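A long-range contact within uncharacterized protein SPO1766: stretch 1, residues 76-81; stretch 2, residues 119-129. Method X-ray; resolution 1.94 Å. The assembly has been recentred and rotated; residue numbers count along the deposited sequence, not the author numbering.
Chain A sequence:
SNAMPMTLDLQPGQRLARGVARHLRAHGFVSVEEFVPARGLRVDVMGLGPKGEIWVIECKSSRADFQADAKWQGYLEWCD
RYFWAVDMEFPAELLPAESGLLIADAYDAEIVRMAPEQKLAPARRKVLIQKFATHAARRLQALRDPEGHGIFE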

# COMPACT_ATOMS: atom_id res chain seq x y z
N LEU A 76 -20.03 6.92 -6.54
CA LEU A 76 -19.79 8.32 -6.19
C LEU A 76 -19.50 8.60 -4.70
O LEU A 76 -18.63 9.41 -4.36
CB LEU A 76 -20.96 9.18 -6.69
CG LEU A 76 -21.10 9.21 -8.24
CD1 LEU A 76 -22.12 10.27 -8.70
CD2 LEU A 76 -19.73 9.45 -8.89
N GLU A 77 -20.25 7.93 -3.83
CA GLU A 77 -20.11 8.10 -2.40
C GLU A 77 -18.82 7.52 -1.84
O GLU A 77 -18.53 7.66 -0.66
CB GLU A 77 -21.32 7.48 -1.67
CG GLU A 77 -21.52 5.96 -1.80
CD GLU A 77 -22.48 5.43 -0.74
OE1 GLU A 77 -22.54 6.06 0.35
OE2 GLU A 77 -23.15 4.40 -0.98
N TRP A 78 -18.03 6.85 -2.68
CA TRP A 78 -16.79 6.22 -2.24
C TRP A 78 -15.55 6.91 -2.77
O TRP A 78 -14.47 6.32 -2.69
CB TRP A 78 -16.79 4.75 -2.66
CG TRP A 78 -17.90 4.01 -2.05
CD1 TRP A 78 -19.02 3.54 -2.69
CD2 TRP A 78 -18.06 3.67 -0.66
NE1 TRP A 78 -19.85 2.92 -1.78
CE2 TRP A 78 -19.29 2.99 -0.53
CE3 TRP A 78 -17.28 3.88 0.48
CZ2 TRP A 78 -19.75 2.51 0.68
CZ3 TRP A 78 -17.72 3.40 1.68
CH2 TRP A 78 -18.96 2.72 1.78
N CYS A 79 -15.69 8.13 -3.30
CA CYS A 79 -14.57 8.88 -3.86
C CYS A 79 -14.77 10.39 -3.81
O CYS A 79 -15.86 10.86 -3.57
CB CYS A 79 -14.28 8.43 -5.30
SG CYS A 79 -15.60 8.70 -6.50
N ASP A 80 -13.68 11.12 -3.94
CA ASP A 80 -13.72 12.56 -4.11
C ASP A 80 -14.00 12.89 -5.58
O ASP A 80 -14.73 13.83 -5.84
CB ASP A 80 -12.39 13.19 -3.71
CG ASP A 80 -12.06 12.98 -2.27
OD1 ASP A 80 -12.92 13.26 -1.39
OD2 ASP A 80 -10.94 12.58 -2.01
N ARG A 81 -13.44 12.12 -6.51
CA ARG A 81 -13.62 12.32 -7.94
C ARG A 81 -13.79 10.96 -8.62
O ARG A 81 -13.10 10.01 -8.28
CB ARG A 81 -12.44 13.05 -8.56
CG ARG A 81 -12.21 14.45 -8.00
CD ARG A 81 -11.22 15.21 -8.84
NE ARG A 81 -10.61 16.32 -8.13
CZ ARG A 81 -10.82 17.62 -8.37
NH1 ARG A 81 -10.20 18.52 -7.64
NH2 ARG A 81 -11.60 18.02 -9.35
N LYS A 119 -16.20 15.89 -2.29
CA LYS A 119 -15.38 15.43 -1.16
C LYS A 119 -16.05 14.44 -0.17
O LYS A 119 -17.23 14.53 0.17
CB LYS A 119 -14.84 16.62 -0.36
CG LYS A 119 -13.56 17.26 -0.91
CD LYS A 119 -12.85 18.07 0.24
CE LYS A 119 -12.53 19.53 -0.16
NZ LYS A 119 -11.51 19.63 -1.25
N LEU A 120 -15.22 13.51 0.28
CA LEU A 120 -15.59 12.44 1.18
C LEU A 120 -15.54 13.01 2.62
O LEU A 120 -14.75 13.91 2.92
CB LEU A 120 -14.57 11.30 0.99
CG LEU A 120 -14.86 9.84 0.62
CD1 LEU A 120 -16.08 9.56 -0.14
CD2 LEU A 120 -13.64 9.30 -0.16
N ALA A 121 -16.37 12.48 3.52
CA ALA A 121 -16.27 12.81 4.95
C ALA A 121 -14.98 12.21 5.57
O ALA A 121 -14.53 11.17 5.09
CB ALA A 121 -17.53 12.32 5.68
N PRO A 122 -14.35 12.88 6.58
CA PRO A 122 -13.10 12.46 7.23
C PRO A 122 -13.03 11.00 7.70
O PRO A 122 -11.98 10.36 7.56
CB PRO A 122 -12.99 13.39 8.47
CG PRO A 122 -13.75 14.62 8.10
CD PRO A 122 -14.80 14.21 7.06
N ALA A 123 -14.14 10.51 8.26
CA ALA A 123 -14.18 9.15 8.80
C ALA A 123 -14.13 8.13 7.67
O ALA A 123 -13.52 7.08 7.79
CB ALA A 123 -15.43 8.94 9.65
N ARG A 124 -14.81 8.44 6.58
CA ARG A 124 -14.84 7.55 5.43
C ARG A 124 -13.52 7.55 4.67
O ARG A 124 -13.09 6.51 4.19
CB ARG A 124 -15.89 8.02 4.48
CG ARG A 124 -16.24 7.02 3.40
CD ARG A 124 -17.60 6.43 3.74
NE ARG A 124 -18.33 6.14 2.57
CZ ARG A 124 -19.64 5.89 2.52
NH1 ARG A 124 -20.17 5.65 1.35
NH2 ARG A 124 -20.42 5.86 3.60
N ARG A 125 -12.93 8.73 4.50
CA ARG A 125 -11.61 8.84 3.93
C ARG A 125 -10.62 7.92 4.69
O ARG A 125 -9.79 7.25 4.09
CB ARG A 125 -11.12 10.27 4.01
CG ARG A 125 -9.80 10.52 3.31
CD ARG A 125 -9.40 11.98 3.40
NE ARG A 125 -10.51 12.81 2.95
CZ ARG A 125 -10.88 12.93 1.69
NH1 ARG A 125 -10.22 12.30 0.72
NH2 ARG A 125 -11.95 13.68 1.38
N LYS A 126 -10.71 7.93 6.00
CA LYS A 126 -9.82 7.09 6.84
C LYS A 126 -9.98 5.61 6.56
O LYS A 126 -8.99 4.89 6.40
CB LYS A 126 -10.14 7.26 8.32
CG LYS A 126 -9.42 8.38 8.98
CD LYS A 126 -9.25 8.13 10.47
CE LYS A 126 -9.47 9.42 11.29
NZ LYS A 126 -9.82 10.64 10.44
N VAL A 127 -11.23 5.16 6.53
CA VAL A 127 -11.52 3.75 6.29
C VAL A 127 -10.97 3.30 4.94
O VAL A 127 -10.34 2.24 4.83
CB VAL A 127 -13.04 3.46 6.35
CG1 VAL A 127 -13.35 2.04 5.88
CG2 VAL A 127 -13.52 3.61 7.74
N LEU A 128 -11.18 4.12 3.91
CA LEU A 128 -10.78 3.76 2.59
C LEU A 128 -9.26 3.78 2.41
O LEU A 128 -8.73 2.97 1.70
CB LEU A 128 -11.41 4.71 1.57
CG LEU A 128 -12.93 4.60 1.43
CD1 LEU A 128 -13.41 5.77 0.57
CD2 LEU A 128 -13.30 3.24 0.78
N ILE A 129 -8.57 4.74 3.01
CA ILE A 129 -7.10 4.76 2.99
C ILE A 129 -6.48 3.54 3.68
O ILE A 129 -5.49 2.96 3.19
CB ILE A 129 -6.54 6.12 3.51
CG1 ILE A 129 -7.02 7.24 2.57
CG2 ILE A 129 -4.94 6.05 3.66
CD1 ILE A 129 -6.47 8.60 2.88

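The guanidinium of Arg 124 lies flat on the indole of Trp 78, with the two groups' centres 3.5 Å apart and their planes inclined by 24°. Arg 124 CZ sits 3.5 Å from the centroid of the six-membered ring, 25° off its normal, so the positive charge faces the π cloud in a cation-π arrangement. The packing is tight, with Trp 78 CZ3 only 2.9 Å from Arg 124 NE. Stacking leaves the guanidinium edge free for polar contacts, and Glu 77 OE1 approaches there, forming a salt bridge with Arg 124 NH1 at 2.6 Å, although the hydrogen bond within it is weak in its angle. A second weak hydrogen bond runs from Arg 124 NH1 to the carbonyl Glu 77 O at 3.3 Å.

The second charged pair lies where the backbones come nearest, with Asp 80 CA 4.4 Å from Lys 119 CA. Asp 80 holds the guanidinium of Arg 125 through both carboxylate oxygens: Arg 125 NH1 donates to Asp 80 OD2 at 2.8 Å, almost linearly, and Arg 125 NH2 donates to Asp 80 OD1 at 3.0 Å. Asp 80 OD1 also accepts a hydrogen bond from the backbone Leu 120 N at 2.9 Å. One carboxylate thus ties stretch 1 both to the loop preceding the helix and to the helix's first turn, which begins after the N-cap residue Ala 121.

Leu 120 lies between the two charged pairs. It points toward stretch 1 and places CD1 3.1 Å from Glu 77 O and 3.5 Å from Cys 79 N, so this methyl packs against backbone, while Leu 120 CB lies 3.5 Å from Asp 80 OD1. Two turns into the helix, Leu 128 also points toward stretch 1 and packs beside Trp 78; its CD2 lies 4.0 Å from Trp 78 CE3, adding an apolar contact to the indole that Arg 124 covers.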